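Local coordinates for regulator of Ty1 transposition protein 107 (Saccharomyces cerevisiae, PDB 3T7K) that binds phosphorylated histone H2A through its C-terminal tandem BRCT repeats during DNA damage repair, at residues C[35-48]-C[88-100]. Residues are numbered along the deposited sequence; the frame is centred on the assembly and turned at random.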
loop_
_atom_site.group_PDB
_atom_site.type_symbol
_atom_site.label_atom_id
_atom_site.label_comp_id
_atom_site.label_asym_id
_atom_site.label_seq_id
_atom_site.Cartn_x
_atom_site.Cartn_y
_atom_site.Cartn_z
ATOM N N PHE C 35 -6.941 26.660 -5.333
ATOM C CA PHE C 35 -8.160 27.457 -5.303
ATOM C C PHE C 35 -7.874 28.348 -4.121
ATOM O O PHE C 35 -6.821 28.190 -3.489
ATOM C CB PHE C 35 -9.372 26.564 -5.021
ATOM C CG PHE C 35 -9.186 25.141 -5.477
ATOM C CD1 PHE C 35 -9.745 24.691 -6.665
ATOM C CD2 PHE C 35 -8.419 24.261 -4.726
ATOM C CE1 PHE C 35 -9.549 23.388 -7.082
ATOM C CE2 PHE C 35 -8.225 22.968 -5.145
ATOM C CZ PHE C 35 -8.787 22.531 -6.326
ATOM N N ASN C 36 -8.768 29.277 -3.798
ATOM C CA ASN C 36 -8.480 30.149 -2.660
ATOM C C ASN C 36 -8.371 29.306 -1.391
ATOM O O ASN C 36 -8.798 28.149 -1.377
ATOM C CB ASN C 36 -9.503 31.275 -2.535
ATOM C CG ASN C 36 -10.882 30.774 -2.194
ATOM O OD1 ASN C 36 -11.039 29.907 -1.332
ATOM N ND2 ASN C 36 -11.899 31.316 -2.867
ATOM N N GLU C 37 -7.775 29.864 -0.348
ATOM C CA GLU C 37 -7.449 29.094 0.853
ATOM C C GLU C 37 -8.683 28.529 1.549
ATOM O O GLU C 37 -8.636 27.430 2.112
ATOM C CB GLU C 37 -6.634 29.942 1.830
ATOM C CG GLU C 37 -6.170 29.184 3.057
ATOM O OE1 GLU C 37 -4.701 31.028 3.417
ATOM O OE2 GLU C 37 -4.963 29.596 5.066
ATOM N N VAL C 38 -9.781 29.276 1.507
ATOM C CA VAL C 38 -11.039 28.800 2.071
ATOM C C VAL C 38 -11.463 27.543 1.320
ATOM O O VAL C 38 -11.603 26.468 1.918
ATOM C CB VAL C 38 -12.144 29.859 1.978
ATOM C CG1 VAL C 38 -13.501 29.244 2.279
ATOM C CG2 VAL C 38 -11.857 31.001 2.926
ATOM N N ASP C 39 -11.653 27.688 0.009
ATOM C CA ASP C 39 -12.016 26.576 -0.851
ATOM C C ASP C 39 -11.136 25.354 -0.625
ATOM O O ASP C 39 -11.620 24.221 -0.709
ATOM C CB ASP C 39 -11.995 27.000 -2.327
ATOM C CG ASP C 39 -13.207 27.846 -2.711
ATOM O OD1 ASP C 39 -13.984 28.220 -1.802
ATOM O OD2 ASP C 39 -13.381 28.137 -3.917
ATOM N N ILE C 40 -9.861 25.553 -0.316
ATOM C CA ILE C 40 -9.000 24.389 -0.145
ATOM C C ILE C 40 -9.259 23.727 1.186
ATOM O O ILE C 40 -9.383 22.508 1.260
ATOM C CB ILE C 40 -7.480 24.668 -0.403
ATOM C CG1 ILE C 40 -6.607 23.545 0.179
ATOM C CG2 ILE C 40 -7.052 26.059 0.120
ATOM C CD1 ILE C 40 -6.256 23.711 1.653
ATOM N N GLU C 41 -9.394 24.531 2.231
ATOM C CA GLU C 41 -9.650 24.002 3.562
ATOM C C GLU C 41 -11.005 23.276 3.652
ATOM O O GLU C 41 -11.141 22.282 4.370
ATOM C CB GLU C 41 -9.574 25.126 4.599
ATOM C CG GLU C 41 -9.630 24.609 6.004
ATOM O OE1 GLU C 41 -7.592 23.402 5.833
ATOM O OE2 GLU C 41 -9.339 22.334 6.627
ATOM N N ILE C 42 -11.997 23.776 2.917
ATOM C CA ILE C 42 -13.284 23.104 2.789
ATOM C C ILE C 42 -13.110 21.697 2.218
ATOM O O ILE C 42 -13.578 20.724 2.807
ATOM C CB ILE C 42 -14.249 23.886 1.874
ATOM C CG1 ILE C 42 -14.655 25.218 2.511
ATOM C CG2 ILE C 42 -15.495 23.078 1.594
ATOM C CD1 ILE C 42 -15.655 25.999 1.662
ATOM N N LEU C 43 -12.447 21.593 1.063
ATOM C CA LEU C 43 -12.220 20.302 0.415
ATOM C C LEU C 43 -11.633 19.268 1.361
ATOM O O LEU C 43 -12.112 18.125 1.412
ATOM C CB LEU C 43 -11.315 20.466 -0.815
ATOM C CG LEU C 43 -11.960 21.310 -1.906
ATOM C CD1 LEU C 43 -11.015 21.525 -3.085
ATOM C CD2 LEU C 43 -13.243 20.651 -2.363
ATOM N N ASN C 44 -10.598 19.650 2.106
ATOM C CA ASN C 44 -9.976 18.709 3.037
ATOM C C ASN C 44 -10.968 18.281 4.108
ATOM O O ASN C 44 -10.988 17.121 4.530
ATOM C CB ASN C 44 -8.735 19.323 3.679
ATOM C CG ASN C 44 -7.915 20.139 2.692
ATOM O OD1 ASN C 44 -7.820 21.364 2.818
ATOM N ND2 ASN C 44 -7.316 19.462 1.695
ATOM N N GLN C 45 -11.812 19.207 4.536
ATOM C CA GLN C 45 -12.840 18.851 5.514
ATOM C C GLN C 45 -13.818 17.840 4.933
ATOM O O GLN C 45 -14.450 17.096 5.672
ATOM C CB GLN C 45 -13.576 20.096 6.010
ATOM C CG GLN C 45 -12.772 20.911 7.025
ATOM C CD GLN C 45 -12.028 20.030 8.017
ATOM O OE1 GLN C 45 -12.632 19.221 8.725
ATOM N NE2 GLN C 45 -10.705 20.173 8.060
ATOM N N LEU C 46 -13.924 17.806 3.605
ATOM C CA LEU C 46 -14.816 16.874 2.931
ATOM C C LEU C 46 -14.065 15.651 2.416
ATOM O O LEU C 46 -14.588 14.899 1.597
ATOM C CB LEU C 46 -15.558 17.559 1.777
ATOM C CG LEU C 46 -16.442 18.754 2.164
ATOM C CD1 LEU C 46 -16.954 19.500 0.931
ATOM C CD2 LEU C 46 -17.606 18.308 2.990
ATOM N N GLY C 47 -12.848 15.444 2.905
ATOM C CA GLY C 47 -12.061 14.295 2.497
ATOM C C GLY C 47 -11.620 14.335 1.042
ATOM O O GLY C 47 -11.518 13.295 0.394
ATOM N N ILE C 48 -11.388 15.535 0.527
ATOM C CA ILE C 48 -10.796 15.717 -0.785
ATOM C C ILE C 48 -9.464 16.464 -0.624
ATOM O O ILE C 48 -9.432 17.603 -0.107
ATOM C CB ILE C 48 -11.695 16.567 -1.688
ATOM C CG1 ILE C 48 -13.085 15.947 -1.821
ATOM C CG2 ILE C 48 -11.051 16.740 -3.048
ATOM C CD1 ILE C 48 -14.055 16.827 -2.563
ATOM N N LYS C 88 -14.660 14.941 -14.047
ATOM C CA LYS C 88 -14.615 16.273 -14.619
ATOM C C LYS C 88 -14.480 17.316 -13.505
ATOM O O LYS C 88 -14.940 17.107 -12.371
ATOM C CB LYS C 88 -15.861 16.529 -15.464
ATOM C CG LYS C 88 -15.909 15.722 -16.749
ATOM C CD LYS C 88 -17.080 16.162 -17.612
ATOM C CE LYS C 88 -17.048 15.532 -18.992
ATOM N N PRO C 89 -13.843 18.446 -13.817
ATOM C CA PRO C 89 -13.653 19.497 -12.817
ATOM C C PRO C 89 -14.993 20.036 -12.312
ATOM O O PRO C 89 -15.059 20.576 -11.217
ATOM C CB PRO C 89 -12.878 20.578 -13.592
ATOM C CG PRO C 89 -13.184 20.305 -15.034
ATOM C CD PRO C 89 -13.292 18.819 -15.133
ATOM N N GLU C 90 -16.043 19.890 -13.106
ATOM C CA GLU C 90 -17.382 20.323 -12.710
ATOM C C GLU C 90 -17.793 19.766 -11.330
ATOM O O GLU C 90 -18.617 20.360 -10.625
ATOM C CB GLU C 90 -18.397 19.905 -13.778
ATOM C CG GLU C 90 -18.491 20.834 -14.987
ATOM C CD GLU C 90 -17.373 20.632 -16.020
ATOM O OE1 GLU C 90 -16.349 19.975 -15.710
ATOM O OE2 GLU C 90 -17.524 21.145 -17.154
ATOM N N PHE C 91 -17.229 18.622 -10.952
ATOM C CA PHE C 91 -17.486 18.057 -9.632
ATOM C C PHE C 91 -17.107 19.047 -8.542
ATOM O O PHE C 91 -17.939 19.424 -7.716
ATOM C CB PHE C 91 -16.723 16.754 -9.416
ATOM C CG PHE C 91 -16.784 16.252 -7.996
ATOM C CD1 PHE C 91 -17.870 15.509 -7.556
ATOM C CD2 PHE C 91 -15.764 16.525 -7.106
ATOM C CE1 PHE C 91 -17.933 15.048 -6.244
ATOM C CE2 PHE C 91 -15.817 16.076 -5.795
ATOM C CZ PHE C 91 -16.908 15.337 -5.363
ATOM N N ILE C 92 -15.838 19.437 -8.529
ATOM C CA ILE C 92 -15.334 20.391 -7.555
ATOM C C ILE C 92 -16.072 21.726 -7.675
ATOM O O ILE C 92 -16.332 22.415 -6.681
ATOM C CB ILE C 92 -13.830 20.630 -7.748
ATOM C CG1 ILE C 92 -13.054 19.332 -7.558
ATOM C CG2 ILE C 92 -13.329 21.676 -6.779
ATOM C CD1 ILE C 92 -12.937 18.912 -6.122
ATOM N N ILE C 93 -16.416 22.088 -8.903
ATOM C CA ILE C 93 -17.092 23.358 -9.128
ATOM C C ILE C 93 -18.486 23.313 -8.500
ATOM O O ILE C 93 -18.827 24.151 -7.676
ATOM C CB ILE C 93 -17.154 23.721 -10.633
ATOM C CG1 ILE C 93 -15.756 24.069 -11.158
ATOM C CG2 ILE C 93 -18.076 24.905 -10.866
ATOM C CD1 ILE C 93 -15.737 24.413 -12.631
ATOM N N ASP C 94 -19.285 22.326 -8.889
ATOM C CA ASP C 94 -20.623 22.167 -8.329
ATOM C C ASP C 94 -20.589 22.034 -6.817
ATOM O O ASP C 94 -21.453 22.565 -6.116
ATOM C CB ASP C 94 -21.313 20.951 -8.931
ATOM C CG ASP C 94 -21.654 21.152 -10.383
ATOM O OD1 ASP C 94 -21.480 22.294 -10.862
ATOM O OD2 ASP C 94 -22.106 20.181 -11.037
ATOM N N LEU C 95 -19.575 21.326 -6.333
ATOM C CA LEU C 95 -19.393 21.096 -4.912
ATOM C C LEU C 95 -19.235 22.409 -4.171
ATOM O O LEU C 95 -19.992 22.711 -3.237
ATOM C CB LEU C 95 -18.177 20.207 -4.677
ATOM C CG LEU C 95 -17.912 19.799 -3.234
ATOM C CD1 LEU C 95 -19.212 19.386 -2.540
ATOM C CD2 LEU C 95 -16.886 18.679 -3.200
ATOM N N LEU C 96 -18.245 23.191 -4.576
ATOM C CA LEU C 96 -18.007 24.484 -3.935
ATOM C C LEU C 96 -19.181 25.458 -4.094
ATOM O O LEU C 96 -19.490 26.208 -3.177
ATOM C CB LEU C 96 -16.690 25.099 -4.412
ATOM C CG LEU C 96 -15.434 24.366 -3.928
ATOM C CD1 LEU C 96 -14.172 24.969 -4.519
ATOM C CD2 LEU C 96 -15.361 24.354 -2.414
ATOM N N LYS C 97 -19.842 25.432 -5.245
ATOM C CA LYS C 97 -21.035 26.246 -5.466
ATOM C C LYS C 97 -22.057 25.984 -4.360
ATOM O O LYS C 97 -22.512 26.904 -3.673
ATOM C CB LYS C 97 -21.643 25.923 -6.835
ATOM C CG LYS C 97 -22.851 26.762 -7.248
ATOM C CD LYS C 97 -23.094 26.632 -8.758
ATOM C CE LYS C 97 -24.545 26.906 -9.145
ATOM N NZ LYS C 97 -24.904 28.351 -9.107
ATOM N N GLN C 98 -22.398 24.712 -4.184
ATOM C CA GLN C 98 -23.350 24.287 -3.163
ATOM C C GLN C 98 -22.881 24.669 -1.760
ATOM O O GLN C 98 -23.668 25.131 -0.935
ATOM C CB GLN C 98 -23.548 22.773 -3.251
ATOM C CG GLN C 98 -24.860 22.267 -2.703
ATOM C CD GLN C 98 -25.052 20.794 -2.986
ATOM O OE1 GLN C 98 -24.519 19.941 -2.275
ATOM N NE2 GLN C 98 -25.802 20.486 -4.045
ATOM N N ILE C 99 -21.599 24.471 -1.488
ATOM C CA ILE C 99 -21.052 24.764 -0.175
ATOM C C ILE C 99 -21.137 26.252 0.162
ATOM O O ILE C 99 -21.289 26.623 1.331
ATOM C CB ILE C 99 -19.600 24.282 -0.064
ATOM C CG1 ILE C 99 -19.551 22.753 -0.152
ATOM C CG2 ILE C 99 -18.947 24.798 1.214
ATOM C CD1 ILE C 99 -19.108 22.071 1.120
ATOM N N HIS C 100 -21.057 27.101 -0.865
ATOM C CA HIS C 100 -21.080 28.555 -0.670
ATOM C C HIS C 100 -22.478 29.176 -0.778
ATOM O O HIS C 100 -23.361 28.658 -1.472
ATOM C CB HIS C 100 -20.114 29.235 -1.642
ATOM C CG HIS C 100 -18.672 29.074 -1.270
ATOM N ND1 HIS C 100 -18.171 29.473 -0.048
ATOM C CD2 HIS C 100 -17.623 28.566 -1.959
ATOM C CE1 HIS C 100 -16.875 29.215 -0.001
ATOM N NE2 HIS C 100 -16.518 28.660 -1.147
#
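The side chains of Asp39 and His100 are brought together with CG of each anti to its own carbonyl carbon, chi1 about -75° in both. His100 NE2 donates to Asp39 OD1 at 2.7 Å, with an N-H...O angle of 167°. OD1 lies nearly in the imidazole plane, but the carboxylate is turned out of it; NE2 comes on the syn side of OD1, somewhat out of the carboxylate plane. The other oxygen, OD2, rests on Leu96 CD1 at 3.3 Å. Replacing Asp39 with an alanine would probably leave His100 NE2 without this acceptor, set the ring free to turn and partly uncover Leu96 CD1. Asp39 also serves its own helix, since its backbone N is capped by Asn36 OD1.

Beyond this polar edge the contact is apolar. Ile42 and Ile99 lie alongside each other, pointing opposite ways, Ile42 CD1 lying 3.5 Å from Ile99 CG2. Leu46 CD1 presses on Ile99 CD1 at 3.4 Å, a tight fit. Ile48 CD1 touches both Leu95 CD2, in a tight contact, and the edge of the Phe91 ring at CE2. Helices 37-45 and 90-99 cross at 99°, with axes 11.2 Å apart. A Schellman motif at Gly47 ends the first helix and leads into strand 48-50. Both helices pack together beside the parallel sheet of a BRCT repeat, and helix 8-13 touches Ile99. The chemistry implies a greasy interface with one directional bond at its exposed end, where a negative carboxylate would probably favour a protonated imidazole.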